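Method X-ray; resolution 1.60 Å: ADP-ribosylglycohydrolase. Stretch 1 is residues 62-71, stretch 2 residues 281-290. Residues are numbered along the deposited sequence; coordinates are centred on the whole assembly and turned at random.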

# COMPACT_ATOMS: atom_id res chain seq x y z
N ALA A 62 0.33 -5.48 -6.43
CA ALA A 62 1.03 -5.98 -5.25
C ALA A 62 1.35 -7.46 -5.46
O ALA A 62 2.43 -7.92 -5.10
N LEU A 63 0.40 -8.19 -6.05
CA LEU A 63 0.59 -9.61 -6.30
C LEU A 63 1.68 -9.83 -7.35
O LEU A 63 2.49 -10.75 -7.23
N CYS A 64 1.68 -8.99 -8.39
CA CYS A 64 2.68 -9.09 -9.44
C CYS A 64 4.06 -8.84 -8.88
O CYS A 64 5.01 -9.59 -9.16
N LEU A 65 4.19 -7.78 -8.08
CA LEU A 65 5.46 -7.44 -7.47
C LEU A 65 5.92 -8.57 -6.56
O LEU A 65 7.09 -8.94 -6.57
N ALA A 66 4.99 -9.12 -5.79
CA ALA A 66 5.30 -10.22 -4.89
C ALA A 66 5.89 -11.40 -5.66
O ALA A 66 6.93 -11.94 -5.28
N GLU A 67 5.23 -11.79 -6.75
CA GLU A 67 5.72 -12.91 -7.55
C GLU A 67 7.07 -12.60 -8.18
O GLU A 67 7.93 -13.47 -8.27
N SER A 68 7.26 -11.35 -8.62
CA SER A 68 8.52 -10.95 -9.23
C SER A 68 9.67 -11.08 -8.24
O SER A 68 10.74 -11.60 -8.57
N LEU A 69 9.46 -10.60 -7.01
CA LEU A 69 10.49 -10.65 -5.98
C LEU A 69 10.88 -12.08 -5.63
O LEU A 69 12.06 -12.38 -5.45
N LEU A 70 9.89 -12.95 -5.53
CA LEU A 70 10.14 -14.34 -5.19
C LEU A 70 10.83 -15.12 -6.30
O LEU A 70 11.60 -16.04 -6.03
N GLN A 71 10.57 -14.74 -7.55
CA GLN A 71 11.17 -15.45 -8.68
C GLN A 71 12.54 -14.92 -9.12
O GLN A 71 13.31 -15.66 -9.74
N HIS A 281 -10.90 -12.39 -1.74
CA HIS A 281 -10.54 -13.16 -2.92
C HIS A 281 -9.04 -13.50 -2.88
O HIS A 281 -8.21 -12.63 -2.64
N LEU A 282 -8.71 -14.76 -3.13
CA LEU A 282 -7.33 -15.25 -3.13
C LEU A 282 -6.61 -15.10 -1.80
O LEU A 282 -5.39 -14.91 -1.75
N ARG A 283 -7.37 -15.19 -0.71
CA ARG A 283 -6.83 -15.08 0.64
C ARG A 283 -5.65 -16.04 0.84
O ARG A 283 -4.56 -15.63 1.26
N GLU A 284 -5.87 -17.31 0.54
CA GLU A 284 -4.83 -18.32 0.72
C GLU A 284 -3.58 -18.09 -0.13
O GLU A 284 -2.46 -18.33 0.33
N GLU A 285 -3.76 -17.65 -1.37
CA GLU A 285 -2.61 -17.40 -2.23
C GLU A 285 -1.77 -16.26 -1.67
O GLU A 285 -0.54 -16.30 -1.72
N MET A 286 -2.44 -15.26 -1.11
CA MET A 286 -1.71 -14.13 -0.53
C MET A 286 -0.98 -14.54 0.74
O MET A 286 0.13 -14.07 0.99
N GLU A 287 -1.59 -15.41 1.54
CA GLU A 287 -0.96 -15.87 2.77
C GLU A 287 0.32 -16.62 2.42
O GLU A 287 1.35 -16.45 3.07
N ALA A 288 0.24 -17.44 1.38
CA ALA A 288 1.40 -18.21 0.93
C ALA A 288 2.51 -17.27 0.45
O ALA A 288 3.68 -17.46 0.78
N LEU A 289 2.14 -16.25 -0.32
CA LEU A 289 3.12 -15.29 -0.82
C LEU A 289 3.77 -14.52 0.32
O LEU A 289 4.99 -14.34 0.34
N ALA A 290 2.96 -14.05 1.27
CA ALA A 290 3.48 -13.29 2.41
C ALA A 290 4.50 -14.10 3.19
O ALA A 290 5.56 -13.59 3.56

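Residues 62-71 lie within a longer helix, and residues 283-290 form a second helix that begins just after Leu282, its N-cap residue. The two helices run in broadly the same direction, their axes inclined by 39° and 10.7 Å apart at closest approach. Their backbones therefore do not meet, and the space between them is filled by side chains, with no hydrogen bond crossing from one stretch to the other. The contact is small, burying 297 Å² in total, and is made chiefly by leucines.

Along the first helix, Ala62 is buried but too far from the second stretch to contribute. Leu63 is the first residue to engage. Its CA-to-CB bond points sideways, yet the mt rotamer (chi1 -69°, chi2 175°) brings the end of the side chain nearer to the partner. Its CD2 packs 3.7 Å from CG of Met286 and 3.6 Å from CD1 of Leu289, while its CD1 lies 4.4 Å from CD1 of Leu282. Leu63 thus touches three residues of the second stretch, including the one that precedes its helix. Met286, itself buried, reaches this contact with chi1 m and chi2 t, its chi3 of -93° falling between wells.

Cys64 points away and Leu65 is out of reach, so the next contact comes at Ala66, one turn beyond Ala62. Its CA-to-CB bond points toward the second helix, where the CA atoms of Ala66 and Leu289 are 6.9 Å apart. CD1 of Leu289 rests 4.2 Å from CB of Ala66. Glu67 follows at the exposed margin with its CB directed sideways. Here the aliphatic part of the chain makes the contact, CG lying 4.3 Å from CD2 of Leu289, whereas the carboxylate extends beyond it and finds no polar partner in the second stretch.

Ser68 and Leu69 are out of reach of the second stretch; the hydroxyl of Ser68 is hydrogen-bonded elsewhere in the structure. Leu70 points toward the partner in an mt rotamer, and its CD1 meets CD2 of Leu289 at 3.6 Å. Gln71, exposed, takes no part.

Four of the six contacts involve Leu289, the knob of the interface. Also mt (chi1 -71°, chi2 170°), it points into the hole formed by Leu63, Ala66, Glu67 and Leu70, and has 107 Å² covered by the first helix, more than any other residue here. Glu285, one turn earlier, starts toward the first helix, but its end leads away. The closest approaches are all between carbon atoms, from leucine and alanine apart from CG of Met286 and the aliphatic CG of Glu67.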

# COMPACT_ATOMS: atom_id res chain seq x y z
CB ALA A 62 0.17 -5.79 -4.00
CB LEU A 63 -0.72 -10.26 -6.76
CG LEU A 63 -1.80 -10.37 -5.68
CD1 LEU A 63 -3.09 -10.91 -6.28
CD2 LEU A 63 -1.32 -11.29 -4.57
CB CYS A 64 2.39 -8.07 -10.54
SG CYS A 64 0.95 -8.45 -11.54
CB LEU A 65 5.33 -6.14 -6.66
CG LEU A 65 6.55 -5.68 -5.85
CD1 LEU A 65 7.74 -5.45 -6.77
CD2 LEU A 65 6.20 -4.39 -5.12
CB ALA A 66 4.03 -10.67 -4.15
CB GLU A 67 4.70 -13.29 -8.62
CG GLU A 67 3.36 -13.72 -8.05
CD GLU A 67 2.54 -14.53 -9.03
OE1 GLU A 67 2.34 -14.08 -10.17
OE2 GLU A 67 2.08 -15.63 -8.64
CB SER A 68 8.43 -9.51 -9.74
OG SER A 68 9.61 -9.12 -10.42
CB LEU A 69 10.00 -9.92 -4.71
CG LEU A 69 9.78 -8.41 -4.85
CD1 LEU A 69 9.08 -7.87 -3.62
CD2 LEU A 69 11.12 -7.73 -5.06
CB LEU A 70 8.83 -15.04 -4.81
CG LEU A 70 8.18 -14.57 -3.51
CD1 LEU A 70 6.80 -15.21 -3.37
CD2 LEU A 70 9.07 -14.93 -2.32
CB GLN A 71 10.22 -15.45 -9.87
CG GLN A 71 10.58 -16.49 -10.93
CD GLN A 71 9.72 -16.39 -12.18
OE1 GLN A 71 9.84 -15.44 -12.95
NE2 GLN A 71 8.85 -17.37 -12.38
CB HIS A 281 -10.85 -12.35 -4.18
CG HIS A 281 -10.65 -13.12 -5.45
ND1 HIS A 281 -10.30 -12.51 -6.64
CD2 HIS A 281 -10.76 -14.44 -5.73
CE1 HIS A 281 -10.19 -13.42 -7.59
NE2 HIS A 281 -10.47 -14.60 -7.06
CB LEU A 282 -6.53 -14.56 -4.24
CG LEU A 282 -7.09 -14.67 -5.66
CD1 LEU A 282 -6.10 -14.08 -6.65
CD2 LEU A 282 -7.36 -16.13 -5.99
CB ARG A 283 -7.93 -15.43 1.64
CG ARG A 283 -7.49 -15.49 3.08
CD ARG A 283 -8.53 -16.25 3.89
NE ARG A 283 -8.25 -16.26 5.32
CZ ARG A 283 -9.01 -16.87 6.22
NH1 ARG A 283 -10.10 -17.53 5.82
NH2 ARG A 283 -8.70 -16.83 7.50
CB GLU A 284 -5.39 -19.72 0.43
CG GLU A 284 -6.41 -20.23 1.44
CD GLU A 284 -7.76 -19.56 1.33
OE1 GLU A 284 -8.06 -18.98 0.26
OE2 GLU A 284 -8.54 -19.61 2.31
CB GLU A 285 -3.07 -17.06 -3.66
CG GLU A 285 -3.61 -18.25 -4.44
CD GLU A 285 -5.08 -18.55 -4.16
OE1 GLU A 285 -5.61 -18.08 -3.13
OE2 GLU A 285 -5.70 -19.28 -4.97
CB MET A 286 -2.66 -12.97 -0.26
CG MET A 286 -3.16 -12.33 -1.54
SD MET A 286 -4.01 -10.77 -1.24
CE MET A 286 -5.70 -11.34 -1.12
CB GLU A 287 -1.92 -16.78 3.54
CG GLU A 287 -3.12 -16.06 4.11
CD GLU A 287 -4.12 -17.01 4.74
OE1 GLU A 287 -4.68 -17.85 4.01
OE2 GLU A 287 -4.35 -16.91 5.97
CB ALA A 288 0.99 -19.15 -0.20
CB LEU A 289 2.47 -14.29 -1.79
CG LEU A 289 2.04 -14.80 -3.17
CD1 LEU A 289 1.21 -13.74 -3.88
CD2 LEU A 289 3.28 -15.16 -3.99
CB ALA A 290 2.34 -12.87 3.32